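Local coordinates for designed helical repeat protein (Synthetic construct, PDB 5CWQ) that has no known natural function, being a de novo designed protein built to fold as a stack of repeated antiparallel helices, at residues A37-A51 against A66-V80. Numbering follows the deposited sequence.
Sequences AEALIEEARAVQELA and ASEKAQRVLEEARKV
Val47 and Val73 are the two knobs of this helix pair. Val47 enters a hole lined by Ala66, Lys69, Ala70 and Val73. Val47 CG1, anti to the backbone N (chi1 170°), reaches Ala70 CB at 3.6 Å, while CG2 leans on Lys69 CB. Val73 fills the matching hole of Leu40, Glu43, Ala44 and Val47. Val73 CG1 lies 3.6 Å from Leu40 O, and CG2 faces the CB and OE1 of Glu43. Helices 33-57 and 60-86 are neighbours in the chain and run antiparallel, the segment axes 9.1 Å apart at closest. This is knobs-into-holes packing within a designed helical repeat. The backbones come nearest at Ala51 and Ala66, where Ala66 CB sits 3.9 Å from Ala51 CA.

Toward Val80, Leu40 spreads its two methyls over helix 60-86. Leu40 CD1 meets Val80 CG2 at 3.7 Å and rests over Ala77. CD2 touches Glu76 OE1, the two side chains crossing at about a right angle. An alanine here is likely to open a gap over Ala77 and Val80 and take the methyl away from Glu76.

The extended chains of Glu43 and Glu76 converge from the two helices, Glu43 OE1 4.5 Å from Glu76 OE1. Water 1 bridges them, donating to Glu43 OE2 and to Glu76 OE1. Water 2 donates to Glu43 OE1 and weakly to Glu76 OE2. Ser24 OG also hydrogen-bonds Glu43 OE2. Arg28 forms a salt bridge with Glu76, which probably eases the like charges. Within its own helix, Arg72 NE makes a weak salt-bridged bond to Glu76 OE2. At the other end, Leu50 CD1 lies across the extended Lys69 chain, 4.1 Å from Lys69 CD, and the ammonium pairs with Glu14 of helix 5-30.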
loop_
_atom_site.group_PDB
_atom_site.type_symbol
_atom_site.label_atom_id
_atom_site.label_comp_id
_atom_site.label_asym_id
_atom_site.label_seq_id
_atom_site.Cartn_x
_atom_site.Cartn_y
_atom_site.Cartn_z
ATOM N N ALA A 37 -9.955 -10.662 -2.079
ATOM C CA ALA A 37 -9.210 -9.409 -2.107
ATOM C C ALA A 37 -8.934 -8.896 -0.696
ATOM O O ALA A 37 -7.837 -8.413 -0.403
ATOM C CB ALA A 37 -9.974 -8.364 -2.908
ATOM N N GLU A 38 -9.930 -9.001 0.175
ATOM C CA GLU A 38 -9.787 -8.565 1.559
ATOM C C GLU A 38 -8.770 -9.425 2.297
ATOM O O GLU A 38 -8.019 -8.932 3.138
ATOM C CB GLU A 38 -11.137 -8.609 2.277
ATOM C CG GLU A 38 -12.082 -7.492 1.859
ATOM C CD GLU A 38 -13.489 -7.675 2.397
ATOM O OE1 GLU A 38 -13.793 -8.764 2.929
ATOM O OE2 GLU A 38 -14.292 -6.727 2.282
ATOM N N ALA A 39 -8.749 -10.715 1.975
ATOM C CA ALA A 39 -7.803 -11.638 2.585
ATOM C C ALA A 39 -6.377 -11.316 2.145
ATOM O O ALA A 39 -5.436 -11.431 2.929
ATOM C CB ALA A 39 -8.160 -13.074 2.229
ATOM N N LEU A 40 -6.224 -10.905 0.889
ATOM C CA LEU A 40 -4.910 -10.572 0.347
ATOM C C LEU A 40 -4.373 -9.286 0.970
ATOM O O LEU A 40 -3.162 -9.128 1.127
ATOM C CB LEU A 40 -4.977 -10.440 -1.179
ATOM C CG LEU A 40 -5.202 -11.746 -1.951
ATOM C CD1 LEU A 40 -5.397 -11.470 -3.435
ATOM C CD2 LEU A 40 -4.052 -12.725 -1.742
ATOM N N ILE A 41 -5.271 -8.372 1.325
ATOM C CA ILE A 41 -4.882 -7.173 2.064
ATOM C C ILE A 41 -4.321 -7.574 3.423
ATOM O O ILE A 41 -3.340 -6.998 3.895
ATOM C CB ILE A 41 -6.070 -6.203 2.259
ATOM C CG1 ILE A 41 -6.500 -5.622 0.911
ATOM C CG2 ILE A 41 -5.697 -5.063 3.218
ATOM C CD1 ILE A 41 -7.800 -4.849 0.962
ATOM N N GLU A 42 -4.952 -8.559 4.051
ATOM C CA GLU A 42 -4.508 -9.042 5.353
ATOM C C GLU A 42 -3.152 -9.730 5.236
ATOM O O GLU A 42 -2.293 -9.569 6.102
ATOM C CB GLU A 42 -5.543 -9.996 5.954
ATOM C CG GLU A 42 -6.874 -9.326 6.263
ATOM C CD GLU A 42 -7.972 -10.319 6.590
ATOM O OE1 GLU A 42 -9.160 -9.943 6.498
ATOM O OE2 GLU A 42 -7.649 -11.475 6.940
ATOM N N GLU A 43 -2.963 -10.495 4.164
ATOM C CA GLU A 43 -1.673 -11.119 3.899
ATOM C C GLU A 43 -0.591 -10.056 3.766
ATOM O O GLU A 43 0.480 -10.170 4.363
ATOM C CB GLU A 43 -1.727 -11.972 2.631
ATOM C CG GLU A 43 -2.549 -13.239 2.770
ATOM C CD GLU A 43 -2.479 -14.120 1.539
ATOM O OE1 GLU A 43 -1.446 -14.083 0.839
ATOM O OE2 GLU A 43 -3.458 -14.850 1.270
ATOM N N ALA A 44 -0.886 -9.018 2.990
ATOM C CA ALA A 44 0.053 -7.926 2.763
ATOM C C ALA A 44 0.416 -7.218 4.068
ATOM O O ALA A 44 1.568 -6.832 4.272
ATOM C CB ALA A 44 -0.531 -6.935 1.763
ATOM N N ARG A 45 -0.569 -7.047 4.947
ATOM C CA ARG A 45 -0.337 -6.459 6.265
ATOM C C ARG A 45 0.640 -7.304 7.070
ATOM O O ARG A 45 1.563 -6.782 7.698
ATOM C CB ARG A 45 -1.651 -6.321 7.037
ATOM C CG ARG A 45 -2.519 -5.160 6.596
ATOM C CD ARG A 45 -3.928 -5.284 7.154
ATOM N NE ARG A 45 -4.752 -4.122 6.835
ATOM C CZ ARG A 45 -6.078 -4.090 6.939
ATOM N NH1 ARG A 45 -6.745 -5.162 7.346
ATOM N NH2 ARG A 45 -6.740 -2.984 6.626
ATOM N N ALA A 46 0.421 -8.614 7.050
ATOM C CA ALA A 46 1.271 -9.552 7.770
ATOM C C ALA A 46 2.686 -9.541 7.201
ATOM O O ALA A 46 3.663 -9.573 7.949
ATOM C CB ALA A 46 0.683 -10.955 7.703
ATOM N N VAL A 47 2.789 -9.494 5.877
ATOM C CA VAL A 47 4.086 -9.486 5.209
ATOM C C VAL A 47 4.845 -8.198 5.519
ATOM O O VAL A 47 6.064 -8.219 5.686
ATOM C CB VAL A 47 3.930 -9.658 3.678
ATOM C CG1 VAL A 47 5.245 -9.399 2.956
ATOM C CG2 VAL A 47 3.434 -11.060 3.357
ATOM N N GLN A 48 4.128 -7.080 5.596
ATOM C CA GLN A 48 4.752 -5.816 5.970
ATOM C C GLN A 48 5.341 -5.921 7.371
ATOM O O GLN A 48 6.416 -5.388 7.647
ATOM C CB GLN A 48 3.751 -4.662 5.912
ATOM C CG GLN A 48 4.383 -3.307 6.224
ATOM C CD GLN A 48 3.368 -2.215 6.493
ATOM O OE1 GLN A 48 2.230 -2.483 6.877
ATOM N NE2 GLN A 48 3.782 -0.969 6.294
ATOM N N GLU A 49 4.626 -6.610 8.254
ATOM C CA GLU A 49 5.080 -6.786 9.627
ATOM C C GLU A 49 6.364 -7.612 9.661
ATOM O O GLU A 49 7.301 -7.283 10.384
ATOM C CB GLU A 49 3.991 -7.452 10.470
ATOM C CG GLU A 49 4.222 -7.352 11.967
ATOM C CD GLU A 49 3.086 -7.952 12.778
ATOM O OE1 GLU A 49 2.034 -8.275 12.186
ATOM O OE2 GLU A 49 3.247 -8.100 14.010
ATOM N N LEU A 50 6.406 -8.680 8.868
ATOM C CA LEU A 50 7.593 -9.526 8.778
ATOM C C LEU A 50 8.796 -8.740 8.265
ATOM O O LEU A 50 9.917 -8.919 8.744
ATOM C CB LEU A 50 7.328 -10.725 7.864
ATOM C CG LEU A 50 6.324 -11.761 8.373
ATOM C CD1 LEU A 50 5.929 -12.714 7.252
ATOM C CD2 LEU A 50 6.892 -12.533 9.554
ATOM N N ALA A 51 8.559 -7.871 7.290
ATOM C CA ALA A 51 9.623 -7.057 6.714
ATOM C C ALA A 51 10.200 -6.098 7.751
ATOM O O ALA A 51 11.416 -5.922 7.841
ATOM C CB ALA A 51 9.105 -6.287 5.510
ATOM N N ALA A 66 10.671 -12.222 3.414
ATOM C CA ALA A 66 9.531 -11.313 3.437
ATOM C C ALA A 66 9.242 -10.779 2.038
ATOM O O ALA A 66 8.083 -10.650 1.639
ATOM C CB ALA A 66 9.786 -10.160 4.406
ATOM N N SER A 67 10.301 -10.473 1.296
ATOM C CA SER A 67 10.167 -9.955 -0.060
ATOM C C SER A 67 9.564 -11.008 -0.985
ATOM O O SER A 67 8.707 -10.702 -1.819
ATOM C CB SER A 67 11.526 -9.502 -0.593
ATOM O OG SER A 67 11.388 -8.802 -1.815
ATOM N N GLU A 68 10.023 -12.248 -0.834
ATOM C CA GLU A 68 9.487 -13.367 -1.598
ATOM C C GLU A 68 7.997 -13.520 -1.326
ATOM O O GLU A 68 7.210 -13.766 -2.241
ATOM C CB GLU A 68 10.227 -14.662 -1.247
ATOM C CG GLU A 68 11.669 -14.707 -1.742
ATOM C CD GLU A 68 12.481 -15.822 -1.103
ATOM O OE1 GLU A 68 11.888 -16.683 -0.419
ATOM O OE2 GLU A 68 13.717 -15.833 -1.285
ATOM N N LYS A 69 7.616 -13.362 -0.064
ATOM C CA LYS A 69 6.218 -13.476 0.325
ATOM C C LYS A 69 5.410 -12.285 -0.184
ATOM O O LYS A 69 4.250 -12.434 -0.567
ATOM C CB LYS A 69 6.097 -13.600 1.844
ATOM C CG LYS A 69 6.590 -14.938 2.376
ATOM C CD LYS A 69 6.465 -15.032 3.884
ATOM C CE LYS A 69 6.956 -16.383 4.387
ATOM N NZ LYS A 69 6.775 -16.543 5.857
ATOM N N ALA A 70 6.028 -11.107 -0.192
ATOM C CA ALA A 70 5.381 -9.903 -0.707
ATOM C C ALA A 70 5.135 -10.025 -2.205
ATOM O O ALA A 70 4.089 -9.614 -2.710
ATOM C CB ALA A 70 6.230 -8.668 -0.412
ATOM N N GLN A 71 6.111 -10.587 -2.912
ATOM C CA GLN A 71 6.008 -10.768 -4.353
ATOM C C GLN A 71 4.859 -11.709 -4.689
ATOM O O GLN A 71 4.178 -11.538 -5.701
ATOM C CB GLN A 71 7.322 -11.317 -4.921
ATOM C CG GLN A 71 7.316 -11.524 -6.428
ATOM C CD GLN A 71 7.116 -10.231 -7.194
ATOM O OE1 GLN A 71 7.440 -9.149 -6.703
ATOM N NE2 GLN A 71 6.576 -10.336 -8.402
ATOM N N ARG A 72 4.652 -12.699 -3.827
ATOM C CA ARG A 72 3.598 -13.687 -4.022
ATOM C C ARG A 72 2.218 -13.048 -3.870
ATOM O O ARG A 72 1.337 -13.263 -4.699
ATOM C CB ARG A 72 3.767 -14.844 -3.034
ATOM C CG ARG A 72 2.710 -15.929 -3.157
ATOM C CD ARG A 72 3.012 -17.105 -2.244
ATOM N NE ARG A 72 1.909 -18.060 -2.194
ATOM C CZ ARG A 72 1.923 -19.186 -1.487
ATOM N NH1 ARG A 72 2.988 -19.508 -0.765
ATOM N NH2 ARG A 72 0.870 -19.993 -1.503
ATOM N N VAL A 73 2.042 -12.261 -2.812
ATOM C CA VAL A 73 0.787 -11.546 -2.586
ATOM C C VAL A 73 0.514 -10.602 -3.750
ATOM O O VAL A 73 -0.619 -10.490 -4.220
ATOM C CB VAL A 73 0.822 -10.743 -1.265
ATOM C CG1 VAL A 73 -0.436 -9.893 -1.103
ATOM C CG2 VAL A 73 0.974 -11.677 -0.084
ATOM N N LEU A 74 1.566 -9.930 -4.206
ATOM C CA LEU A 74 1.482 -9.013 -5.333
ATOM C C LEU A 74 0.934 -9.704 -6.579
ATOM O O LEU A 74 -0.010 -9.218 -7.204
ATOM C CB LEU A 74 2.863 -8.418 -5.618
ATOM C CG LEU A 74 3.042 -7.627 -6.914
ATOM C CD1 LEU A 74 2.047 -6.493 -6.994
ATOM C CD2 LEU A 74 4.461 -7.094 -7.006
ATOM N N GLU A 75 1.523 -10.841 -6.930
ATOM C CA GLU A 75 1.124 -11.577 -8.123
ATOM C C GLU A 75 -0.304 -12.108 -8.011
ATOM O O GLU A 75 -1.052 -12.108 -8.990
ATOM C CB GLU A 75 2.101 -12.725 -8.376
ATOM C CG GLU A 75 3.474 -12.246 -8.835
ATOM C CD GLU A 75 4.563 -13.290 -8.671
ATOM O OE1 GLU A 75 4.325 -14.307 -7.989
ATOM O OE2 GLU A 75 5.665 -13.087 -9.224
ATOM N N GLU A 76 -0.686 -12.553 -6.818
ATOM C CA GLU A 76 -2.047 -13.028 -6.593
ATOM C C GLU A 76 -3.041 -11.878 -6.705
ATOM O O GLU A 76 -4.106 -12.024 -7.304
ATOM C CB GLU A 76 -2.168 -13.705 -5.225
ATOM C CG GLU A 76 -1.464 -15.052 -5.151
ATOM C CD GLU A 76 -1.669 -15.761 -3.823
ATOM O OE1 GLU A 76 -2.732 -15.568 -3.193
ATOM O OE2 GLU A 76 -0.764 -16.516 -3.412
ATOM N N ALA A 77 -2.684 -10.730 -6.139
ATOM C CA ALA A 77 -3.563 -9.569 -6.172
ATOM C C ALA A 77 -3.684 -9.024 -7.596
ATOM O O ALA A 77 -4.726 -8.492 -7.975
ATOM C CB ALA A 77 -3.058 -8.491 -5.220
ATOM N N ARG A 78 -2.618 -9.166 -8.381
ATOM C CA ARG A 78 -2.651 -8.804 -9.798
ATOM C C ARG A 78 -3.695 -9.623 -10.549
ATOM O O ARG A 78 -4.404 -9.105 -11.413
ATOM C CB ARG A 78 -1.283 -9.014 -10.446
ATOM C CG ARG A 78 -0.278 -7.904 -10.211
ATOM C CD ARG A 78 1.085 -8.301 -10.762
ATOM N NE ARG A 78 2.072 -7.231 -10.652
ATOM C CZ ARG A 78 3.368 -7.380 -10.912
ATOM N NH1 ARG A 78 3.841 -8.559 -11.295
ATOM N NH2 ARG A 78 4.196 -6.351 -10.787
ATOM N N LYS A 79 -3.776 -10.907 -10.223
ATOM C CA LYS A 79 -4.729 -11.799 -10.868
ATOM C C LYS A 79 -6.158 -11.407 -10.500
ATOM O O LYS A 79 -7.045 -11.389 -11.352
ATOM C CB LYS A 79 -4.455 -13.251 -10.474
ATOM C CG LYS A 79 -5.290 -14.271 -11.232
ATOM C CD LYS A 79 -5.041 -15.681 -10.717
ATOM C CE LYS A 79 -5.823 -16.717 -11.513
ATOM N NZ LYS A 79 -5.678 -18.090 -10.949
ATOM N N VAL A 80 -6.374 -11.089 -9.227
ATOM C CA VAL A 80 -7.697 -10.698 -8.753
ATOM C C VAL A 80 -8.151 -9.405 -9.424
ATOM O O VAL A 80 -9.326 -9.251 -9.756
ATOM C CB VAL A 80 -7.716 -10.520 -7.217
ATOM C CG1 VAL A 80 -9.066 -9.982 -6.738
ATOM C CG2 VAL A 80 -7.405 -11.842 -6.534
HETATM O O HOH W 1 -3.124 -16.430 -0.669
HETATM O O HOH W 2 0.493 -15.925 -0.266
#